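Local coordinates for protein gamma-glutamyltranspeptidase (PDB 6J3A) that probably acts as a gamma-glutamyltranspeptidase-type transferase of the Ntn-hydrolase clan, a homologue related to the LmbA-like glutamyltranspeptidases, at residues A[101-105]-A[240-244]; A[316-320]-A[360-364]; A[495-499]-A[510-514]. All blocks are in the same frame, centred on the assembly; numbering follows the deposited sequence.

Contact 1: A[101-105]-A[240-244]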
loop_
_atom_site.group_PDB
_atom_site.type_symbol
_atom_site.label_atom_id
_atom_site.label_comp_id
_atom_site.label_asym_id
_atom_site.label_seq_id
_atom_site.Cartn_x
_atom_site.Cartn_y
_atom_site.Cartn_z
ATOM N N THR A 101 20.711 1.105 28.995
ATOM C CA THR A 101 20.387 2.520 28.852
ATOM C C THR A 101 21.544 3.426 29.244
ATOM O O THR A 101 22.570 2.974 29.736
ATOM C CB THR A 101 19.187 2.846 29.731
ATOM O OG1 THR A 101 19.500 2.520 31.088
ATOM C CG2 THR A 101 17.961 2.029 29.284
ATOM N N GLY A 102 21.379 4.716 29.008
ATOM C CA GLY A 102 22.319 5.697 29.523
ATOM C C GLY A 102 23.498 5.913 28.596
ATOM O O GLY A 102 23.633 5.199 27.611
ATOM N N PRO A 103 24.355 6.909 28.911
ATOM C CA PRO A 103 25.444 7.343 28.043
ATOM C C PRO A 103 26.654 6.405 28.001
ATOM O O PRO A 103 27.486 6.562 27.109
ATOM C CB PRO A 103 25.826 8.713 28.614
ATOM C CG PRO A 103 25.492 8.618 30.050
ATOM C CD PRO A 103 24.320 7.690 30.159
ATOM N N LEU A 104 26.753 5.447 28.930
ATOM C CA LEU A 104 27.789 4.394 28.839
ATOM C C LEU A 104 27.546 3.419 27.677
ATOM O O LEU A 104 28.487 2.812 27.182
ATOM C CB LEU A 104 27.924 3.587 30.141
ATOM C CG LEU A 104 28.576 4.248 31.358
ATOM C CD1 LEU A 104 28.366 3.355 32.572
ATOM C CD2 LEU A 104 30.057 4.497 31.128
ATOM N N ALA A 105 26.291 3.261 27.267
ATOM C CA ALA A 105 25.926 2.379 26.149
ATOM C C ALA A 105 26.068 3.040 24.769
ATOM O O ALA A 105 26.087 2.348 23.748
ATOM C CB ALA A 105 24.512 1.845 26.346
ATOM N N ARG A 240 23.410 6.638 38.636
ATOM C CA ARG A 240 23.669 7.632 37.618
ATOM C C ARG A 240 25.098 7.437 37.153
ATOM O O ARG A 240 26.036 7.513 37.948
ATOM C CB ARG A 240 23.412 9.048 38.130
ATOM C CG ARG A 240 21.938 9.278 38.409
ATOM C CD ARG A 240 21.572 10.705 38.808
ATOM N NE ARG A 240 20.282 10.681 39.507
ATOM C CZ ARG A 240 20.104 10.595 40.829
ATOM N NH1 ARG A 240 21.126 10.583 41.686
ATOM N NH2 ARG A 240 18.870 10.537 41.300
ATOM N N HIS A 241 25.254 7.132 35.870
ATOM C CA HIS A 241 26.578 6.994 35.280
ATOM C C HIS A 241 26.803 8.097 34.266
ATOM O O HIS A 241 25.863 8.779 33.834
ATOM C CB HIS A 241 26.762 5.611 34.668
ATOM C CG HIS A 241 26.842 4.518 35.689
ATOM N ND1 HIS A 241 27.861 4.440 36.613
ATOM C CD2 HIS A 241 26.027 3.468 35.946
ATOM C CE1 HIS A 241 27.676 3.383 37.385
ATOM N NE2 HIS A 241 26.572 2.774 36.998
ATOM N N THR A 242 28.069 8.273 33.924
ATOM C CA THR A 242 28.492 9.269 32.967
ATOM C C THR A 242 29.152 8.551 31.779
ATOM O O THR A 242 29.650 7.431 31.907
ATOM C CB THR A 242 29.427 10.294 33.642
ATOM O OG1 THR A 242 29.468 11.486 32.857
ATOM C CG2 THR A 242 30.854 9.754 33.839
ATOM N N GLY A 243 29.134 9.196 30.623
ATOM C CA GLY A 243 29.713 8.625 29.411
ATOM C C GLY A 243 31.139 9.102 29.223
ATOM O O GLY A 243 31.474 10.232 29.583
ATOM N N THR A 244 31.970 8.235 28.647
ATOM C CA THR A 244 33.384 8.537 28.393
ATOM C C THR A 244 33.580 9.242 27.062
ATOM O O THR A 244 34.693 9.656 26.749
ATOM C CB THR A 244 34.250 7.261 28.363
ATOM O OG1 THR A 244 33.858 6.427 27.262
ATOM C CG2 THR A 244 34.120 6.478 29.661
#

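Contact 2: A[316-320]-A[360-364]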
loop_
_atom_site.group_PDB
_atom_site.type_symbol
_atom_site.label_atom_id
_atom_site.label_comp_id
_atom_site.label_asym_id
_atom_site.label_seq_id
_atom_site.Cartn_x
_atom_site.Cartn_y
_atom_site.Cartn_z
ATOM N N ARG A 316 28.477 -16.995 15.189
ATOM C CA ARG A 316 28.334 -15.546 15.368
ATOM C C ARG A 316 28.846 -15.069 16.740
ATOM O O ARG A 316 29.640 -14.133 16.834
ATOM C CB ARG A 316 26.883 -15.127 15.190
ATOM C CG ARG A 316 26.666 -13.622 15.251
ATOM C CD ARG A 316 25.207 -13.258 15.440
ATOM N NE ARG A 316 24.797 -13.293 16.847
ATOM C CZ ARG A 316 23.668 -12.778 17.333
ATOM N NH1 ARG A 316 23.405 -12.871 18.633
ATOM N NH2 ARG A 316 22.806 -12.151 16.542
ATOM N N GLU A 317 28.372 -15.729 17.790
ATOM C CA GLU A 317 28.756 -15.397 19.160
ATOM C C GLU A 317 30.241 -15.619 19.445
ATOM O O GLU A 317 30.899 -14.786 20.078
ATOM C CB GLU A 317 27.943 -16.234 20.151
ATOM C CG GLU A 317 28.119 -15.809 21.604
ATOM C CD GLU A 317 27.837 -14.333 21.804
ATOM O OE1 GLU A 317 26.770 -13.871 21.351
ATOM O OE2 GLU A 317 28.686 -13.628 22.376
ATOM N N ALA A 318 30.739 -16.766 19.006
ATOM C CA ALA A 318 32.143 -17.144 19.190
ATOM C C ALA A 318 33.124 -16.296 18.395
ATOM O O ALA A 318 34.175 -15.933 18.912
ATOM C CB ALA A 318 32.337 -18.610 18.835
ATOM N N TRP A 319 32.784 -15.994 17.147
ATOM C CA TRP A 319 33.756 -15.463 16.188
ATOM C C TRP A 319 33.543 -14.019 15.735
ATOM O O TRP A 319 34.508 -13.374 15.319
ATOM C CB TRP A 319 33.855 -16.405 14.976
ATOM C CG TRP A 319 34.257 -17.797 15.393
ATOM C CD1 TRP A 319 33.490 -18.926 15.362
ATOM C CD2 TRP A 319 35.508 -18.178 15.957
ATOM N NE1 TRP A 319 34.196 -19.994 15.851
ATOM C CE2 TRP A 319 35.437 -19.560 16.233
ATOM C CE3 TRP A 319 36.693 -17.482 16.253
ATOM C CZ2 TRP A 319 36.507 -20.265 16.791
ATOM C CZ3 TRP A 319 37.752 -18.173 16.810
ATOM C CH2 TRP A 319 37.654 -19.556 17.071
ATOM N N TYR A 320 32.315 -13.496 15.819
ATOM C CA TYR A 320 32.020 -12.181 15.208
ATOM C C TYR A 320 32.341 -11.042 16.147
ATOM O O TYR A 320 32.282 -11.177 17.370
ATOM C CB TYR A 320 30.568 -12.035 14.756
ATOM C CG TYR A 320 30.123 -12.906 13.594
ATOM C CD1 TYR A 320 30.711 -14.151 13.323
ATOM C CD2 TYR A 320 29.052 -12.506 12.790
ATOM C CE1 TYR A 320 30.258 -14.950 12.285
ATOM C CE2 TYR A 320 28.595 -13.304 11.751
ATOM C CZ TYR A 320 29.199 -14.527 11.506
ATOM O OH TYR A 320 28.755 -15.321 10.473
ATOM N N ARG A 360 40.932 -23.480 14.977
ATOM C CA ARG A 360 40.931 -22.516 16.086
ATOM C C ARG A 360 39.921 -22.924 17.158
ATOM O O ARG A 360 38.829 -23.389 16.836
ATOM C CB ARG A 360 40.632 -21.100 15.589
ATOM C CG ARG A 360 41.799 -20.433 14.878
ATOM C CD ARG A 360 41.541 -18.944 14.620
ATOM N NE ARG A 360 42.093 -18.512 13.334
ATOM C CZ ARG A 360 41.640 -18.901 12.137
ATOM N NH1 ARG A 360 42.222 -18.453 11.033
ATOM N NH2 ARG A 360 40.612 -19.743 12.024
ATOM N N THR A 361 40.312 -22.777 18.424
ATOM C CA THR A 361 39.454 -23.116 19.556
ATOM C C THR A 361 38.561 -21.920 19.841
ATOM O O THR A 361 39.038 -20.780 19.920
ATOM C CB THR A 361 40.257 -23.440 20.831
ATOM O OG1 THR A 361 41.318 -24.352 20.518
ATOM C CG2 THR A 361 39.349 -24.062 21.908
ATOM N N ALA A 362 37.271 -22.197 20.006
ATOM C CA ALA A 362 36.267 -21.175 20.255
ATOM C C ALA A 362 36.353 -20.686 21.698
ATOM O O ALA A 362 36.284 -21.491 22.639
ATOM C CB ALA A 362 34.886 -21.740 19.975
ATOM N N ARG A 363 36.516 -19.375 21.864
ATOM C CA ARG A 363 36.490 -18.756 23.188
ATOM C C ARG A 363 35.252 -17.884 23.337
ATOM O O ARG A 363 35.032 -16.936 22.572
ATOM C CB ARG A 363 37.750 -17.941 23.494
ATOM C CG ARG A 363 38.171 -18.075 24.963
ATOM C CD ARG A 363 38.617 -16.776 25.613
ATOM N NE ARG A 363 39.959 -16.386 25.189
ATOM C CZ ARG A 363 40.684 -15.418 25.749
ATOM N NH1 ARG A 363 41.900 -15.157 25.268
ATOM N NH2 ARG A 363 40.215 -14.713 26.785
ATOM N N LEU A 364 34.465 -18.215 24.351
ATOM C CA LEU A 364 33.153 -17.636 24.561
ATOM C C LEU A 364 33.200 -16.700 25.759
ATOM O O LEU A 364 34.040 -16.847 26.651
ATOM C CB LEU A 364 32.135 -18.755 24.816
ATOM C CG LEU A 364 31.665 -19.594 23.624
ATOM C CD1 LEU A 364 30.924 -20.843 24.103
ATOM C CD2 LEU A 364 30.778 -18.763 22.703
HETATM O O HOH W 1 33.332 -14.677 21.721
#

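Contact 3: A[495-499]-A[510-514]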
loop_
_atom_site.group_PDB
_atom_site.type_symbol
_atom_site.label_atom_id
_atom_site.label_comp_id
_atom_site.label_asym_id
_atom_site.label_seq_id
_atom_site.Cartn_x
_atom_site.Cartn_y
_atom_site.Cartn_z
ATOM N N VAL A 495 19.340 -7.955 -8.305
ATOM C CA VAL A 495 17.875 -8.070 -8.509
ATOM C C VAL A 495 16.967 -7.710 -7.339
ATOM O O VAL A 495 15.815 -7.398 -7.585
ATOM C CB VAL A 495 17.415 -9.479 -8.960
ATOM C CG1 VAL A 495 18.059 -9.847 -10.279
ATOM C CG2 VAL A 495 17.672 -10.545 -7.897
ATOM N N MET A 496 17.436 -7.803 -6.097
ATOM C CA MET A 496 16.553 -7.642 -4.930
ATOM C C MET A 496 17.310 -6.936 -3.803
ATOM O O MET A 496 18.481 -7.225 -3.548
ATOM C CB MET A 496 15.989 -9.003 -4.462
ATOM C CG MET A 496 14.916 -8.923 -3.380
ATOM S SD MET A 496 13.955 -10.443 -3.106
ATOM C CE MET A 496 15.260 -11.555 -2.580
ATOM N N ALA A 497 16.637 -5.991 -3.159
ATOM C CA ALA A 497 17.182 -5.233 -2.039
ATOM C C ALA A 497 16.142 -5.312 -0.960
ATOM O O ALA A 497 14.987 -4.952 -1.185
ATOM C CB ALA A 497 17.420 -3.782 -2.429
ATOM N N PHE A 498 16.552 -5.764 0.215
ATOM C CA PHE A 498 15.608 -6.093 1.264
ATOM C C PHE A 498 16.211 -5.985 2.664
ATOM O O PHE A 498 17.413 -5.752 2.842
ATOM C CB PHE A 498 14.990 -7.481 0.992
ATOM C CG PHE A 498 15.979 -8.610 0.960
ATOM C CD1 PHE A 498 16.847 -8.768 -0.113
ATOM C CD2 PHE A 498 16.018 -9.547 1.990
ATOM C CE1 PHE A 498 17.750 -9.824 -0.149
ATOM C CE2 PHE A 498 16.918 -10.606 1.960
ATOM C CZ PHE A 498 17.778 -10.749 0.883
ATOM N N GLY A 499 15.332 -6.103 3.649
ATOM C CA GLY A 499 15.722 -6.094 5.048
ATOM C C GLY A 499 14.534 -6.082 5.981
ATOM O O GLY A 499 13.383 -6.172 5.555
ATOM N N GLN A 510 14.966 -12.777 7.521
ATOM C CA GLN A 510 15.467 -12.543 6.172
ATOM C C GLN A 510 15.870 -13.830 5.467
ATOM O O GLN A 510 15.600 -13.976 4.276
ATOM C CB GLN A 510 16.652 -11.576 6.176
ATOM C CG GLN A 510 16.246 -10.127 6.222
ATOM C CD GLN A 510 17.422 -9.202 6.431
ATOM O OE1 GLN A 510 17.952 -9.080 7.551
ATOM N NE2 GLN A 510 17.839 -8.530 5.358
ATOM N N LEU A 511 16.527 -14.746 6.185
ATOM C CA LEU A 511 16.855 -16.050 5.607
ATOM C C LEU A 511 15.590 -16.765 5.150
ATOM O O LEU A 511 15.547 -17.288 4.040
ATOM C CB LEU A 511 17.615 -16.958 6.574
ATOM C CG LEU A 511 17.940 -18.295 5.868
ATOM C CD1 LEU A 511 19.308 -18.245 5.216
ATOM C CD2 LEU A 511 17.795 -19.495 6.786
ATOM N N HIS A 512 14.566 -16.780 5.998
ATOM C CA HIS A 512 13.316 -17.463 5.637
ATOM C C HIS A 512 12.707 -16.787 4.403
ATOM O O HIS A 512 12.354 -17.453 3.419
ATOM C CB HIS A 512 12.327 -17.510 6.811
ATOM C CG HIS A 512 12.955 -17.910 8.111
ATOM N ND1 HIS A 512 14.061 -18.725 8.173
ATOM C CD2 HIS A 512 12.655 -17.588 9.390
ATOM C CE1 HIS A 512 14.409 -18.893 9.436
ATOM N NE2 HIS A 512 13.571 -18.213 10.195
ATOM N N PHE A 513 12.644 -15.461 4.444
ATOM C CA PHE A 513 12.145 -14.663 3.322
ATOM C C PHE A 513 12.879 -14.936 2.012
ATOM O O PHE A 513 12.252 -15.296 1.015
ATOM C CB PHE A 513 12.271 -13.189 3.670
ATOM C CG PHE A 513 12.067 -12.270 2.516
ATOM C CD1 PHE A 513 10.804 -12.063 2.004
ATOM C CD2 PHE A 513 13.139 -11.595 1.955
ATOM C CE1 PHE A 513 10.606 -11.196 0.944
ATOM C CE2 PHE A 513 12.951 -10.728 0.896
ATOM C CZ PHE A 513 11.682 -10.526 0.390
ATOM N N PHE A 514 14.199 -14.758 2.025
ATOM C CA PHE A 514 15.020 -14.939 0.826
ATOM C C PHE A 514 14.883 -16.325 0.212
ATOM O O PHE A 514 14.807 -16.443 -1.009
ATOM C CB PHE A 514 16.488 -14.675 1.114
ATOM C CG PHE A 514 17.406 -15.081 -0.009
ATOM C CD1 PHE A 514 17.705 -14.187 -1.034
ATOM C CD2 PHE A 514 17.968 -16.356 -0.038
ATOM C CE1 PHE A 514 18.551 -14.555 -2.060
ATOM C CE2 PHE A 514 18.810 -16.731 -1.065
ATOM C CZ PHE A 514 19.104 -15.829 -2.078
#

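Contact 1: A[101-105]-A[240-244]
Pro103 and Leu104 press against the backbone and side chains of 241-243, where the chain leaves the short strand 240-241. Gly102 to Ala105 form a type I beta turn, closed by a weak hydrogen bond from Ala105 N to Gly102 O at 3.3 Å. Pro103, the second residue of the turn, lays the CB and CG side of its ring along the opposite main chain: its CG sits 3.7 Å from Gly243 N and 3.8 Å from His241 O. Gly243 has to be this slim, because a CB there would run into Pro103 O. Leu104 follows and spreads its two methyls. With CG anti to the carbonyl carbon (chi1 -73°), Leu104 CD1 comes to 3.5 Å from His241 CB and leans obliquely on the base of the imidazole, while Leu104 CD2 lies 3.1 Å from Thr242 O, a tight carbon-to-carbonyl approach. An alanine in place of Leu104 would lose both methyls and would probably open a gap beside His241 CB and Thr242 O. Other parts of the chain hold the backbones: Leu104 O is hydrogen-bonded to Tyr90 OH, and the backbone of Gly243 pairs with Ala229. No hydrogen bond links the turn to 240-244, which implies that the turn and the strand end meet by van der Waals packing, much of it carbon against backbone O and N.

Contact 2: A[316-320]-A[360-364]
Trp319, in the last turn of helix 299-319, brings the six-membered part of its indole up against segment 360-364, reached by keeping CG anti to the carbonyl carbon (chi1 -58°). Its CH2 meets Arg360 CB at 3.7 Å and Thr361 O at 3.4 Å, and its CZ2 lies 3.6 Å from Ala362 CA, all obliquely to the ring. The Arg360 guanidinium is turned 69° from the indole plane and leads away to a salt bridge with Glu330, so the aliphatic base of the arginine does the touching. Trp319 NE1 bonds instead to Gly355 O, which limits how far the indole can turn. Ala318 CB lies over one face of the Trp319 ring, offset toward its rim, and also meets Ala362 CB at 4.2 Å. Leu364 CD2 rests 4.1 Å from Glu317 CG, the two chains crossing at about a right angle. The Glu317 carboxylate is taken up by Arg480 and Trp464. One water lies within hydrogen-bonding distance of both backbones, 2.9 Å from Glu317 O and 3.0 Å from Arg363 O; with further acceptors in reach, it need not donate to both at once. The chemistry implies a mostly apolar seat for the loop on the helix end, joined directly by carbon contacts and in polar terms through solvent.

Contact 3: A[495-499]-A[510-514]
Phe498, on strand 495-499, drives its ring toward Phe513 and Phe514 of helix 510-514. This is helix-on-sheet packing, consistent with the alpha-beta-beta-alpha sandwich of the Ntn-hydrolase clan: the two axes approach to 9.6 Å and run roughly antiparallel, at 148°. The route of Phe498 from the backbone outward is easy to follow. Its CB lies 3.8 Å from Phe513 CE2. CG occupies the crowded position between backbone N and carbonyl carbon (chi1 61°), and is 3.7 Å from Phe513 CE2. Next along, Phe498 CD2 lies 3.5 Å from both Phe513 CE2 and Phe513 CD2, at the edge of that ring and near its plane. Phe498 CE2 then passes Phe513 CD2, and at the tip Phe498 CZ reaches Phe514 CD1 at 3.9 Å. The Phe498 and Phe513 rings meet obliquely, planes 51° apart. Beyond Phe498, the end of the Gln510 side chain packs against the backbone at Gly499. Phe514 also meets the ring of Trp268 edge-to-face, while Phe513 touches Ala532 and Ile533 of helix 529-534. Val495 and Met496 both face Ala488 in a classic beta bulge. From there Met496 runs past Phe513 in the opposite direction, a Met-aromatic contact with SD oblique to the ring and 4.1 Å from Phe513 CE2. Bent at its last torsion, Met496 finishes with its CE methyl 3.9 Å from Phe514 CD1.

In the fold
The three contacts share no segment and follow one another along the chain. Contact 3 is the core one, a helix laid on the central beta structure, its centre about 14 Å from the chain's centre, dominated by aromatic and sulfur groups. Contacts 1 and 2 lie farther out, their centres 22 and 23 Å from that point: contact 1 is largely buried and joins a turn to the end of a short strand, whereas contact 2 sets a partly exposed loop on a helix end and adds a bridging water. None has a direct hydrogen bond across it. Contacts 2 and 3, nearest atoms about 11 Å apart, both touch helix 280-288, through Arg316 and Tyr320 and through Gln510 and Leu511.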